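Side-chain contacts in putative aminopeptidase (PDB 5NTH), which probably removes amino-terminal residues from peptides as a manganese-dependent M17 leucyl aminopeptidase, and binds the inhibitor actinonin at its metal centre: residues Pro69-Ala74 with Thr97-Thr102; Gly146-Val151 with Arg188-Gln193; Thr222-Leu227 with Ile300-Gly305. One frame throughout, in Å; residues are numbered along the deposited sequence.

Contact 1: Pro69-Ala74 with Thr97-Thr102; sequences PAVAEA and TEVMVT
Val71 and Val99 meet through methyl groups, and a second apolar pair, Ala74 with Val101, repeats the meeting one helical turn on. No hydrogen bond or charged pair crosses from 69-74 to 97-102, so the evidence is wholly that of van der Waals packing: 147 Å² buried, both sides summed, and four touching residues that are all buried.

In the first pair a single methyl, Val71 CG2, sits over the forked end of the other valine, 4.1 Å from Val99 CG2 and 4.1 Å from Val99 CG1. The two side chains cross at about a right angle. With Val99 CG1 anti to the backbone N (chi1 -170°) and CG2 beside that N, both branches of the fork face the helix. In the second pair the bare CB of Ala74 meets one branch, Val101 CG2, at 4.2 Å. The CA atoms are 7.3 Å apart for Val71 and Val99 and 6.9 Å for Ala74 and Val101.

Spacing explains the match: three residues along helix 69-77 keep Val71 and Ala74 on one side, and two along strand 97-103 keep Val99 and Val101 on one face. That face is shared with strand 83-88, where Ala74 also touches Val84, while Met100 packs on helix 117-127 across the sheet.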
ATOM      1  N   PRO A  69     -41.024 -23.959 -38.150  1.00 38.17           N
ATOM      2  CA  PRO A  69     -40.679 -22.705 -38.838  1.00 39.21           C
ATOM      3  C   PRO A  69     -39.984 -21.646 -37.963  1.00 38.76           C
ATOM      4  O   PRO A  69     -39.077 -20.981 -38.456  1.00 41.34           O
ATOM      5  CB  PRO A  69     -42.037 -22.198 -39.329  1.00 38.76           C
ATOM      6  CG  PRO A  69     -42.839 -23.428 -39.477  1.00 38.23           C
ATOM      7  CD  PRO A  69     -42.463 -24.242 -38.279  1.00 38.55           C
ATOM      8  N   ALA A  70     -40.391 -21.499 -36.699  1.00 36.07           N
ATOM      9  CA  ALA A  70     -39.766 -20.505 -35.819  1.00 34.71           C
ATOM     10  C   ALA A  70     -38.303 -20.878 -35.583  1.00 34.31           C
ATOM     11  O   ALA A  70     -37.424 -20.007 -35.511  1.00 33.71           O
ATOM     12  CB  ALA A  70     -40.499 -20.397 -34.499  1.00 33.88           C
ATOM     13  N   VAL A  71     -38.049 -22.182 -35.492  1.00 32.74           N
ATOM     14  CA  VAL A  71     -36.697 -22.663 -35.296  1.00 31.29           C
ATOM     15  C   VAL A  71     -35.910 -22.406 -36.550  1.00 30.61           C
ATOM     16  O   VAL A  71     -34.792 -21.961 -36.488  1.00 30.68           O
ATOM     17  CB  VAL A  71     -36.644 -24.144 -34.937  1.00 30.39           C
ATOM     18  CG1 VAL A  71     -35.202 -24.631 -34.968  1.00 30.27           C
ATOM     19  CG2 VAL A  71     -37.239 -24.353 -33.558  1.00 30.03           C
ATOM     20  N   ALA A  72     -36.508 -22.682 -37.689  1.00 30.92           N
ATOM     21  CA  ALA A  72     -35.852 -22.425 -38.975  1.00 31.15           C
ATOM     22  C   ALA A  72     -35.429 -20.965 -39.067  1.00 30.72           C
ATOM     23  O   ALA A  72     -34.350 -20.655 -39.564  1.00 30.52           O
ATOM     24  CB  ALA A  72     -36.798 -22.769 -40.115  1.00 30.74           C
ATOM     25  N   GLU A  73     -36.287 -20.088 -38.559  1.00 30.29           N
ATOM     26  CA  GLU A  73     -36.035 -18.663 -38.600  1.00 30.77           C
ATOM     27  C   GLU A  73     -34.882 -18.281 -37.679  1.00 30.42           C
ATOM     28  O   GLU A  73     -34.049 -17.418 -38.007  1.00 30.27           O
ATOM     29  CB  GLU A  73     -37.290 -17.906 -38.195  1.00 30.75           C
ATOM     30  CG  GLU A  73     -37.140 -16.398 -38.239  1.00 31.86           C
ATOM     31  CD  GLU A  73     -36.818 -15.827 -39.625  1.00 33.18           C
ATOM     32  OE1 GLU A  73     -37.105 -16.481 -40.686  1.00 32.27           O
ATOM     33  OE2 GLU A  73     -36.286 -14.676 -39.623  1.00 34.41           O
ATOM     34  N   ALA A  74     -34.841 -18.912 -36.521  1.00 29.90           N
ATOM     35  CA  ALA A  74     -33.733 -18.701 -35.620  1.00 31.16           C
ATOM     36  C   ALA A  74     -32.390 -19.057 -36.298  1.00 32.43           C
ATOM     37  O   ALA A  74     -31.385 -18.378 -36.084  1.00 31.73           O
ATOM     38  CB  ALA A  74     -33.935 -19.505 -34.342  1.00 31.34           C
ATOM     39  N   THR A  97     -42.345 -24.828 -26.379  1.00 34.07           N
ATOM     40  CA  THR A  97     -41.045 -25.374 -26.002  1.00 34.17           C
ATOM     41  C   THR A  97     -40.050 -24.232 -26.130  1.00 34.47           C
ATOM     42  O   THR A  97     -40.172 -23.410 -27.047  1.00 36.75           O
ATOM     43  CB  THR A  97     -40.657 -26.531 -26.954  1.00 34.26           C
ATOM     44  OG1 THR A  97     -41.593 -27.598 -26.819  1.00 34.85           O
ATOM     45  CG2 THR A  97     -39.255 -27.094 -26.683  1.00 34.20           C
ATOM     46  N   GLU A  98     -39.081 -24.144 -25.230  1.00 32.98           N
ATOM     47  CA  GLU A  98     -38.083 -23.094 -25.369  1.00 33.76           C
ATOM     48  C   GLU A  98     -36.908 -23.658 -26.167  1.00 32.88           C
ATOM     49  O   GLU A  98     -36.305 -24.678 -25.801  1.00 31.30           O
ATOM     50  CB  GLU A  98     -37.633 -22.547 -24.008  1.00 36.11           C
ATOM     51  CG  GLU A  98     -36.769 -21.285 -24.087  1.00 37.78           C
ATOM     52  CD  GLU A  98     -36.542 -20.628 -22.726  1.00 38.81           C
ATOM     53  OE1 GLU A  98     -35.581 -21.017 -22.056  1.00 36.55           O
ATOM     54  OE2 GLU A  98     -37.314 -19.707 -22.334  1.00 41.44           O
ATOM     55  N   VAL A  99     -36.604 -22.981 -27.265  1.00 31.34           N
ATOM     56  CA  VAL A  99     -35.474 -23.332 -28.096  1.00 31.00           C
ATOM     57  C   VAL A  99     -34.441 -22.210 -28.141  1.00 32.30           C
ATOM     58  O   VAL A  99     -34.745 -21.066 -28.550  1.00 32.00           O
ATOM     59  CB  VAL A  99     -35.907 -23.634 -29.531  1.00 29.65           C
ATOM     60  CG1 VAL A  99     -34.746 -24.243 -30.313  1.00 29.18           C
ATOM     61  CG2 VAL A  99     -37.078 -24.591 -29.510  1.00 29.30           C
ATOM     62  N   MET A 100     -33.212 -22.552 -27.762  1.00 33.10           N
ATOM     63  CA  MET A 100     -32.109 -21.619 -27.843  1.00 35.45           C
ATOM     64  C   MET A 100     -31.099 -22.191 -28.839  1.00 32.39           C
ATOM     65  O   MET A 100     -30.825 -23.386 -28.869  1.00 30.83           O
ATOM     66  CB  MET A 100     -31.558 -21.336 -26.429  1.00 41.72           C
ATOM     67  CG  MET A 100     -30.171 -20.693 -26.385  1.00 49.24           C
ATOM     68  SD  MET A 100     -29.569 -20.055 -24.782  1.00 60.54           S
ATOM     69  CE  MET A 100     -27.777 -20.080 -25.044  1.00 59.00           C
ATOM     70  N   VAL A 101     -30.591 -21.314 -29.684  1.00 30.42           N
ATOM     71  CA  VAL A 101     -29.757 -21.695 -30.786  1.00 30.43           C
ATOM     72  C   VAL A 101     -28.478 -20.877 -30.737  1.00 31.75           C
ATOM     73  O   VAL A 101     -28.543 -19.643 -30.877  1.00 31.37           O
ATOM     74  CB  VAL A 101     -30.445 -21.387 -32.104  1.00 30.39           C
ATOM     75  CG1 VAL A 101     -29.465 -21.470 -33.283  1.00 30.53           C
ATOM     76  CG2 VAL A 101     -31.607 -22.339 -32.310  1.00 30.96           C
ATOM     77  N   THR A 102     -27.326 -21.563 -30.618  1.00 31.49           N
ATOM     78  CA  THR A 102     -26.046 -20.891 -30.433  1.00 31.08           C
ATOM     79  C   THR A 102     -24.985 -21.387 -31.397  1.00 29.95           C
ATOM     80  O   THR A 102     -24.618 -22.555 -31.408  1.00 29.49           O
ATOM     81  CB  THR A 102     -25.537 -21.013 -28.969  1.00 31.70           C
ATOM     82  OG1 THR A 102     -26.508 -20.464 -28.069  1.00 33.70           O
ATOM     83  CG2 THR A 102     -24.240 -20.242 -28.768  1.00 31.18           C
TER

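Contact 2: Gly146-Val151 with Arg188-Gln193; sequences GSETAV and RAAFTQ
Glu148 and Ala190 bring the two short helical pieces to their nearest backbone approach, 7.2 Å between CA atoms, where helix 148-156 begins beside helix 189-192. The carboxylate of Glu148 does most of the touching. Its OE2 lies 3.5 Å from Ala189 CB, with Glu148 CD behind it at 3.9 Å from the same methyl. Chi1 (-65°) sets Glu148 CG 4.4 Å from Ala190 CB, and the bend at chi2 (89°) then folds the carboxylate back toward Gly146. Both carboxylate oxygens also receive the backbone N-H of Gly146 in weak bonds, each 3.4 Å from Gly146 N to Glu148 OE1 or OE2. The stronger polar partner of OE2 is the hydroxyl of Ser187, just ahead of Arg188, which occupies the N-cap position of helix 189-192. Ala190 also packs against Val203 and Leu206 of helix 203-221.

An acidic group is thus buried against a methyl that offers it no hydrogen bond, and its polarity is met by the Ser187 hydroxyl at OE2 and only weakly by Gly146 N. Through Ser187 and the apolar touches the side chain joins the two helix starts, and the nearby amino-terminal end of helix 189-192 may help to stabilise its negative charge.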
ATOM      1  N   GLY A 146     -14.938 -37.924 -32.274  1.00 34.36           N
ATOM      2  CA  GLY A 146     -13.671 -37.533 -31.644  1.00 33.06           C
ATOM      3  C   GLY A 146     -13.827 -36.457 -30.581  1.00 31.49           C
ATOM      4  O   GLY A 146     -12.965 -36.300 -29.722  1.00 31.86           O
ATOM      5  N   SER A 147     -14.939 -35.734 -30.634  1.00 30.13           N
ATOM      6  CA  SER A 147     -15.256 -34.704 -29.681  1.00 28.98           C
ATOM      7  C   SER A 147     -16.068 -35.167 -28.432  1.00 29.56           C
ATOM      8  O   SER A 147     -16.314 -34.383 -27.509  1.00 29.35           O
ATOM      9  CB  SER A 147     -15.939 -33.563 -30.427  1.00 28.85           C
ATOM     10  OG  SER A 147     -17.241 -33.898 -30.887  1.00 30.22           O
ATOM     11  N   GLU A 148     -16.398 -36.448 -28.335  1.00 29.92           N
ATOM     12  CA  GLU A 148     -17.237 -36.936 -27.232  1.00 30.41           C
ATOM     13  C   GLU A 148     -16.771 -36.564 -25.819  1.00 29.23           C
ATOM     14  O   GLU A 148     -17.590 -36.151 -24.997  1.00 28.78           O
ATOM     15  CB  GLU A 148     -17.451 -38.445 -27.305  1.00 32.01           C
ATOM     16  CG  GLU A 148     -18.252 -38.912 -28.522  1.00 35.02           C
ATOM     17  CD  GLU A 148     -17.402 -39.221 -29.749  1.00 37.43           C
ATOM     18  OE1 GLU A 148     -16.234 -39.700 -29.618  1.00 40.75           O
ATOM     19  OE2 GLU A 148     -17.905 -38.973 -30.864  1.00 41.99           O
ATOM     20  N   THR A 149     -15.485 -36.700 -25.519  1.00 28.51           N
ATOM     21  CA  THR A 149     -15.040 -36.424 -24.138  1.00 28.27           C
ATOM     22  C   THR A 149     -15.074 -34.919 -23.825  1.00 26.48           C
ATOM     23  O   THR A 149     -15.443 -34.537 -22.733  1.00 26.49           O
ATOM     24  CB  THR A 149     -13.669 -37.039 -23.804  1.00 29.08           C
ATOM     25  OG1 THR A 149     -12.700 -36.523 -24.703  1.00 30.74           O
ATOM     26  CG2 THR A 149     -13.704 -38.547 -23.948  1.00 29.34           C
ATOM     27  N   ALA A 150     -14.723 -34.080 -24.789  1.00 25.55           N
ATOM     28  CA  ALA A 150     -14.828 -32.636 -24.649  1.00 25.13           C
ATOM     29  C   ALA A 150     -16.277 -32.165 -24.464  1.00 25.96           C
ATOM     30  O   ALA A 150     -16.573 -31.307 -23.628  1.00 27.36           O
ATOM     31  CB  ALA A 150     -14.204 -31.957 -25.850  1.00 24.70           C
ATOM     32  N   VAL A 151     -17.183 -32.739 -25.232  1.00 26.15           N
ATOM     33  CA  VAL A 151     -18.594 -32.519 -25.022  1.00 25.91           C
ATOM     34  C   VAL A 151     -19.024 -33.038 -23.649  1.00 25.20           C
ATOM     35  O   VAL A 151     -19.679 -32.321 -22.911  1.00 26.23           O
ATOM     36  CB  VAL A 151     -19.449 -33.175 -26.132  1.00 26.84           C
ATOM     37  CG1 VAL A 151     -20.945 -32.948 -25.887  1.00 27.07           C
ATOM     38  CG2 VAL A 151     -19.088 -32.590 -27.483  1.00 27.05           C
ATOM     39  N   ARG A 188     -22.476 -40.478 -33.709  1.00 30.80           N
ATOM     40  CA  ARG A 188     -23.010 -41.640 -32.996  1.00 29.52           C
ATOM     41  C   ARG A 188     -21.942 -42.566 -32.441  1.00 28.93           C
ATOM     42  O   ARG A 188     -22.260 -43.645 -31.930  1.00 28.09           O
ATOM     43  CB  ARG A 188     -23.936 -42.436 -33.913  1.00 29.29           C
ATOM     44  CG  ARG A 188     -25.204 -41.707 -34.349  1.00 29.30           C
ATOM     45  CD  ARG A 188     -26.146 -42.625 -35.160  1.00 28.50           C
ATOM     46  NE  ARG A 188     -26.649 -43.697 -34.293  1.00 27.47           N
ATOM     47  CZ  ARG A 188     -26.422 -44.994 -34.433  1.00 27.06           C
ATOM     48  NH1 ARG A 188     -26.923 -45.821 -33.539  1.00 26.53           N
ATOM     49  NH2 ARG A 188     -25.731 -45.485 -35.461  1.00 28.02           N
ATOM     50  N   ALA A 189     -20.689 -42.120 -32.473  1.00 29.21           N
ATOM     51  CA  ALA A 189     -19.531 -42.945 -32.070  1.00 29.14           C
ATOM     52  C   ALA A 189     -19.580 -43.549 -30.657  1.00 29.32           C
ATOM     53  O   ALA A 189     -19.087 -44.656 -30.424  1.00 29.83           O
ATOM     54  CB  ALA A 189     -18.263 -42.148 -32.238  1.00 29.42           C
ATOM     55  N   ALA A 190     -20.160 -42.821 -29.719  1.00 29.97           N
ATOM     56  CA  ALA A 190     -20.399 -43.352 -28.374  1.00 31.59           C
ATOM     57  C   ALA A 190     -21.332 -44.578 -28.374  1.00 33.06           C
ATOM     58  O   ALA A 190     -21.227 -45.462 -27.493  1.00 33.22           O
ATOM     59  CB  ALA A 190     -20.959 -42.251 -27.461  1.00 31.88           C
ATOM     60  N   PHE A 191     -22.252 -44.605 -29.343  1.00 34.25           N
ATOM     61  CA  PHE A 191     -23.275 -45.649 -29.438  1.00 35.29           C
ATOM     62  C   PHE A 191     -22.893 -46.805 -30.347  1.00 36.84           C
ATOM     63  O   PHE A 191     -23.289 -47.920 -30.113  1.00 36.60           O
ATOM     64  CB  PHE A 191     -24.587 -45.013 -29.863  1.00 34.70           C
ATOM     65  CG  PHE A 191     -25.094 -44.033 -28.857  1.00 33.97           C
ATOM     66  CD1 PHE A 191     -25.783 -44.478 -27.725  1.00 33.95           C
ATOM     67  CD2 PHE A 191     -24.810 -42.686 -28.984  1.00 33.25           C
ATOM     68  CE1 PHE A 191     -26.235 -43.592 -26.764  1.00 32.92           C
ATOM     69  CE2 PHE A 191     -25.258 -41.790 -28.036  1.00 33.09           C
ATOM     70  CZ  PHE A 191     -25.978 -42.241 -26.926  1.00 33.42           C
ATOM     71  N   THR A 192     -22.089 -46.523 -31.354  1.00 39.32           N
ATOM     72  CA  THR A 192     -21.602 -47.524 -32.274  1.00 40.10           C
ATOM     73  C   THR A 192     -20.266 -48.161 -31.834  1.00 45.96           C
ATOM     74  O   THR A 192     -19.854 -49.175 -32.408  1.00 49.46           O
ATOM     75  CB  THR A 192     -21.485 -46.901 -33.694  1.00 39.62           C
ATOM     76  OG1 THR A 192     -20.590 -45.768 -33.708  1.00 37.49           O
ATOM     77  CG2 THR A 192     -22.893 -46.433 -34.188  1.00 38.71           C
ATOM     78  N   GLN A 193     -19.575 -47.579 -30.838  1.00 52.91           N
ATOM     79  CA  GLN A 193     -18.166 -47.977 -30.492  1.00 54.69           C
ATOM     80  C   GLN A 193     -17.208 -47.863 -31.679  1.00 52.28           C
ATOM     81  O   GLN A 193     -16.142 -48.495 -31.677  1.00 52.63           O
ATOM     82  CB  GLN A 193     -18.070 -49.430 -29.966  1.00 57.13           C
ATOM     83  CG  GLN A 193     -19.176 -49.856 -29.008  1.00 58.61           C
ATOM     84  CD  GLN A 193     -19.105 -49.114 -27.689  1.00 58.56           C
ATOM     85  OE1 GLN A 193     -17.995 -48.848 -27.182  1.00 59.47           O
ATOM     86  NE2 GLN A 193     -20.282 -48.772 -27.119  1.00 54.69           N
TER

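Contact 3: Thr222-Leu227 with Ile300-Gly305; sequences TPPCML and IVYDCG. With MN (manganese (II) ion), chain D; BB2 (actinonin), chain E.
Pro224 packs against the start of Tyr302, and the tyrosine can be followed outward from there. Its CB lies 3.8 Å from Pro224 CG and 3.9 Å from Pro224 CB; CG of Tyr302 is 3.9 Å from Pro224 CG, and CD1 comes nearest, 3.7 Å from that same proline carbon. The pyrrolidine ring therefore leans obliquely on the root and one flank of the phenol. The side chain also packs on Arg369 of the third subunit, another copy of the protein, and at the tip OH is hydrogen-bonded to the carbonyl oxygen of Asn370 of that subunit. Beside this pair, Val301 CB approaches Leu227 O at 3.7 Å.

The residue after Tyr302 serves the metal. Asp303 OD2 binds manganese at 1.9 Å. OD1 accepts from Gly305 N, which stands above the carboxylate plane (56° out of it), closing an Asx turn; Asn361 ND2 is a second donor to OD1. These bonds fix the carboxylate's rotation. Actinonin chelates the same ion through O2 and O4, and Asp388 and Glu390 complete its shell. Asp303 also belongs to the other manganese site, with Lys298, Asp321 and Glu390, an arrangement characteristic of the two-metal centre of M17 leucyl aminopeptidases.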
ATOM      1  N   THR A 222     -17.528 -26.872  -2.103  1.00 25.54           N
ATOM      2  CA  THR A 222     -17.866 -26.971  -0.677  1.00 25.96           C
ATOM      3  C   THR A 222     -16.885 -26.171   0.186  1.00 27.42           C
ATOM      4  O   THR A 222     -15.668 -26.282   0.012  1.00 29.47           O
ATOM      5  CB  THR A 222     -17.834 -28.404  -0.176  1.00 25.44           C
ATOM      6  OG1 THR A 222     -18.701 -29.188  -0.980  1.00 26.73           O
ATOM      7  CG2 THR A 222     -18.317 -28.502   1.242  1.00 25.12           C
ATOM      8  N   PRO A 223     -17.397 -25.352   1.118  1.00 27.32           N
ATOM      9  CA  PRO A 223     -16.478 -24.678   2.004  1.00 26.75           C
ATOM     10  C   PRO A 223     -15.827 -25.629   3.023  1.00 26.77           C
ATOM     11  O   PRO A 223     -16.345 -26.709   3.275  1.00 27.40           O
ATOM     12  CB  PRO A 223     -17.360 -23.661   2.688  1.00 26.78           C
ATOM     13  CG  PRO A 223     -18.709 -24.255   2.660  1.00 26.65           C
ATOM     14  CD  PRO A 223     -18.788 -24.988   1.383  1.00 26.70           C
ATOM     15  N   PRO A 224     -14.695 -25.223   3.604  1.00 26.53           N
ATOM     16  CA  PRO A 224     -13.893 -25.998   4.554  1.00 26.41           C
ATOM     17  C   PRO A 224     -14.475 -26.187   5.924  1.00 26.93           C
ATOM     18  O   PRO A 224     -14.057 -27.080   6.646  1.00 26.29           O
ATOM     19  CB  PRO A 224     -12.616 -25.197   4.678  1.00 26.59           C
ATOM     20  CG  PRO A 224     -12.930 -23.844   4.159  1.00 26.50           C
ATOM     21  CD  PRO A 224     -14.148 -23.886   3.348  1.00 26.62           C
ATOM     22  N   CYS A 225     -15.428 -25.346   6.292  1.00 28.50           N
ATOM     23  CA  CYS A 225     -16.249 -25.610   7.489  1.00 29.93           C
ATOM     24  C   CYS A 225     -16.946 -26.959   7.370  1.00 30.27           C
ATOM     25  O   CYS A 225     -17.319 -27.541   8.368  1.00 30.48           O
ATOM     26  CB  CYS A 225     -17.288 -24.494   7.726  1.00 30.15           C
ATOM     27  SG  CYS A 225     -18.390 -24.083   6.322  1.00 31.78           S
ATOM     28  N   MET A 226     -17.122 -27.436   6.136  1.00 31.43           N
ATOM     29  CA  MET A 226     -17.705 -28.756   5.857  1.00 31.93           C
ATOM     30  C   MET A 226     -16.719 -29.735   5.248  1.00 29.72           C
ATOM     31  O   MET A 226     -16.602 -30.852   5.718  1.00 29.41           O
ATOM     32  CB  MET A 226     -18.873 -28.602   4.894  1.00 33.90           C
ATOM     33  CG  MET A 226     -19.424 -29.932   4.412  1.00 36.36           C
ATOM     34  SD  MET A 226     -20.177 -30.825   5.766  1.00 38.84           S
ATOM     35  CE  MET A 226     -21.747 -29.928   5.795  1.00 37.81           C
ATOM     36  N   LEU A 227     -16.074 -29.337   4.164  1.00 27.88           N
ATOM     37  CA  LEU A 227     -15.047 -30.164   3.575  1.00 27.67           C
ATOM     38  C   LEU A 227     -13.680 -29.817   4.130  1.00 28.13           C
ATOM     39  O   LEU A 227     -12.934 -29.008   3.557  1.00 28.03           O
ATOM     40  CB  LEU A 227     -15.009 -30.062   2.052  1.00 27.38           C
ATOM     41  CG  LEU A 227     -14.041 -31.102   1.476  1.00 27.25           C
ATOM     42  CD1 LEU A 227     -14.539 -32.521   1.664  1.00 26.75           C
ATOM     43  CD2 LEU A 227     -13.835 -30.825   0.018  1.00 27.98           C
ATOM     44  N   ILE A 300      -5.041 -28.650  -0.224  1.00 31.67           N
ATOM     45  CA  ILE A 300      -5.101 -27.622   0.809  1.00 32.29           C
ATOM     46  C   ILE A 300      -6.550 -27.173   0.877  1.00 33.38           C
ATOM     47  O   ILE A 300      -7.040 -26.471  -0.013  1.00 34.25           O
ATOM     48  CB  ILE A 300      -4.103 -26.480   0.557  1.00 31.38           C
ATOM     49  CG1 ILE A 300      -2.666 -26.993   0.732  1.00 30.77           C
ATOM     50  CG2 ILE A 300      -4.357 -25.292   1.464  1.00 30.92           C
ATOM     51  CD1 ILE A 300      -2.288 -27.510   2.112  1.00 30.84           C
ATOM     52  N   VAL A 301      -7.239 -27.633   1.920  1.00 34.45           N
ATOM     53  CA  VAL A 301      -8.691 -27.430   2.027  1.00 35.40           C
ATOM     54  C   VAL A 301      -9.061 -25.976   2.283  1.00 36.15           C
ATOM     55  O   VAL A 301     -10.124 -25.500   1.858  1.00 35.91           O
ATOM     56  CB  VAL A 301      -9.348 -28.334   3.078  1.00 35.49           C
ATOM     57  CG1 VAL A 301      -9.210 -29.785   2.635  1.00 35.96           C
ATOM     58  CG2 VAL A 301      -8.808 -28.076   4.488  1.00 34.81           C
ATOM     59  N   TYR A 302      -8.168 -25.280   2.979  1.00 35.73           N
ATOM     60  CA  TYR A 302      -8.227 -23.849   3.031  1.00 33.90           C
ATOM     61  C   TYR A 302      -6.843 -23.273   3.205  1.00 34.31           C
ATOM     62  O   TYR A 302      -6.069 -23.754   4.040  1.00 33.83           O
ATOM     63  CB  TYR A 302      -9.123 -23.426   4.170  1.00 32.45           C
ATOM     64  CG  TYR A 302      -9.483 -21.991   4.082  1.00 32.03           C
ATOM     65  CD1 TYR A 302     -10.230 -21.511   3.020  1.00 32.06           C
ATOM     66  CD2 TYR A 302      -9.065 -21.100   5.043  1.00 32.02           C
ATOM     67  CE1 TYR A 302     -10.570 -20.168   2.931  1.00 32.69           C
ATOM     68  CE2 TYR A 302      -9.400 -19.765   4.967  1.00 31.84           C
ATOM     69  CZ  TYR A 302     -10.137 -19.299   3.907  1.00 32.18           C
ATOM     70  OH  TYR A 302     -10.477 -17.971   3.851  1.00 33.40           O
ATOM     71  N   ASP A 303      -6.534 -22.250   2.408  1.00 34.74           N
ATOM     72  CA  ASP A 303      -5.243 -21.570   2.488  1.00 35.14           C
ATOM     73  C   ASP A 303      -5.439 -20.172   3.003  1.00 34.16           C
ATOM     74  O   ASP A 303      -5.749 -19.262   2.237  1.00 35.12           O
ATOM     75  CB  ASP A 303      -4.521 -21.529   1.127  1.00 35.70           C
ATOM     76  CG  ASP A 303      -3.094 -21.035   1.254  1.00 36.21           C
ATOM     77  OD1 ASP A 303      -2.654 -20.953   2.422  1.00 35.99           O
ATOM     78  OD2 ASP A 303      -2.389 -20.740   0.230  1.00 41.66           O
ATOM     79  N   CYS A 304      -5.223 -19.975   4.296  1.00 33.60           N
ATOM     80  CA  CYS A 304      -5.337 -18.623   4.860  1.00 32.72           C
ATOM     81  C   CYS A 304      -4.055 -17.807   4.635  1.00 31.27           C
ATOM     82  O   CYS A 304      -4.033 -16.598   4.795  1.00 28.87           O
ATOM     83  CB  CYS A 304      -5.769 -18.681   6.336  1.00 32.69           C
ATOM     84  SG  CYS A 304      -4.467 -18.585   7.558  1.00 33.46           S
ATOM     85  N   GLY A 305      -2.994 -18.490   4.233  1.00 30.69           N
ATOM     86  CA  GLY A 305      -1.709 -17.859   4.028  1.00 31.61           C
ATOM     87  C   GLY A 305      -0.678 -18.202   5.098  1.00 31.18           C
ATOM     88  O   GLY A 305       0.503 -17.880   4.954  1.00 30.40           O
TER
HETATM   89 MN    MN D 603      -0.551 -20.418  -0.332  1.00 50.69          MN
HETATM   90  C5  BB2 E 604      -0.238 -18.530  -4.220  0.60 40.35           C
HETATM   91  C3  BB2 E 604      -0.504 -19.399  -3.028  0.60 40.41           C
HETATM   92  O4  BB2 E 604      -0.883 -18.857  -2.027  0.60 39.32           O
HETATM   93  N1  BB2 E 604      -0.376 -20.718  -3.086  0.60 41.21           N
HETATM   94  O2  BB2 E 604      -0.680 -21.495  -1.946  0.60 46.17           O
HETATM   95  C6  BB2 E 604       0.934 -17.603  -3.919  0.60 41.71           C
HETATM   96  C12 BB2 E 604       0.794 -16.398  -4.794  0.60 42.80           C
HETATM   97  O13 BB2 E 604       1.255 -16.450  -5.902  0.60 42.87           O
HETATM   98  C7  BB2 E 604       2.251 -18.353  -4.158  0.60 41.01           C
HETATM   99  C8  BB2 E 604       3.501 -17.497  -3.980  0.60 40.76           C
HETATM  100  C9  BB2 E 604       3.721 -17.096  -2.529  0.60 41.18           C
HETATM  101  C10 BB2 E 604       3.885 -15.592  -2.388  0.60 42.64           C
HETATM  102  C11 BB2 E 604       5.241 -15.137  -2.898  0.60 42.98           C
HETATM  103  N14 BB2 E 604       0.153 -15.330  -4.339  0.60 45.40           N
HETATM  104  C15 BB2 E 604      -0.040 -14.150  -5.176  0.60 48.91           C
HETATM  105  C16 BB2 E 604      -1.427 -13.504  -4.946  0.60 49.63           C
HETATM  106  C18 BB2 E 604      -1.462 -11.974  -5.078  0.60 49.71           C
HETATM  107  C17 BB2 E 604      -2.473 -14.135  -5.886  0.60 47.74           C
HETATM  108  C19 BB2 E 604       1.162 -13.247  -5.036  0.60 51.80           C
HETATM  109  O20 BB2 E 604       1.966 -13.297  -5.945  0.60 48.62           O
HETATM  110  N21 BB2 E 604       1.353 -12.427  -3.978  0.60 60.03           N
HETATM  111  C22 BB2 E 604       2.155 -11.204  -4.119  0.60 64.16           C
HETATM  112  C23 BB2 E 604       0.866 -12.518  -2.593  0.60 60.72           C
HETATM  113  C24 BB2 E 604       0.964 -11.116  -1.990  0.60 61.25           C
HETATM  114  C25 BB2 E 604       1.669 -10.248  -3.015  0.60 62.53           C
HETATM  115  C26 BB2 E 604       3.624 -11.599  -3.900  0.60 65.30           C
HETATM  116  O27 BB2 E 604       4.116 -12.433  -4.959  0.60 64.64           O

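How the contacts relate
The three contacts follow one another along the chain without interleaving. Contacts 1 and 2 are nearer neighbours, with centres 25 Å apart and nearest atoms about 12 Å apart; the six-stranded sheet relates them, since 97-103 is one of its strands and Glu148 of contact 2 packs on Met185 of another, 181-185. Contact 3 stands apart in the catalytic domain, its centre 44 Å from that of contact 1 and 36 Å from that of contact 2. It alone of the three includes a manganese ligand, Asp303, which also lines the actinonin pocket. Helix 203-221 bridges part of the gap: Ala190 of contact 2 packs on it, and Thr222 of contact 3 follows its end.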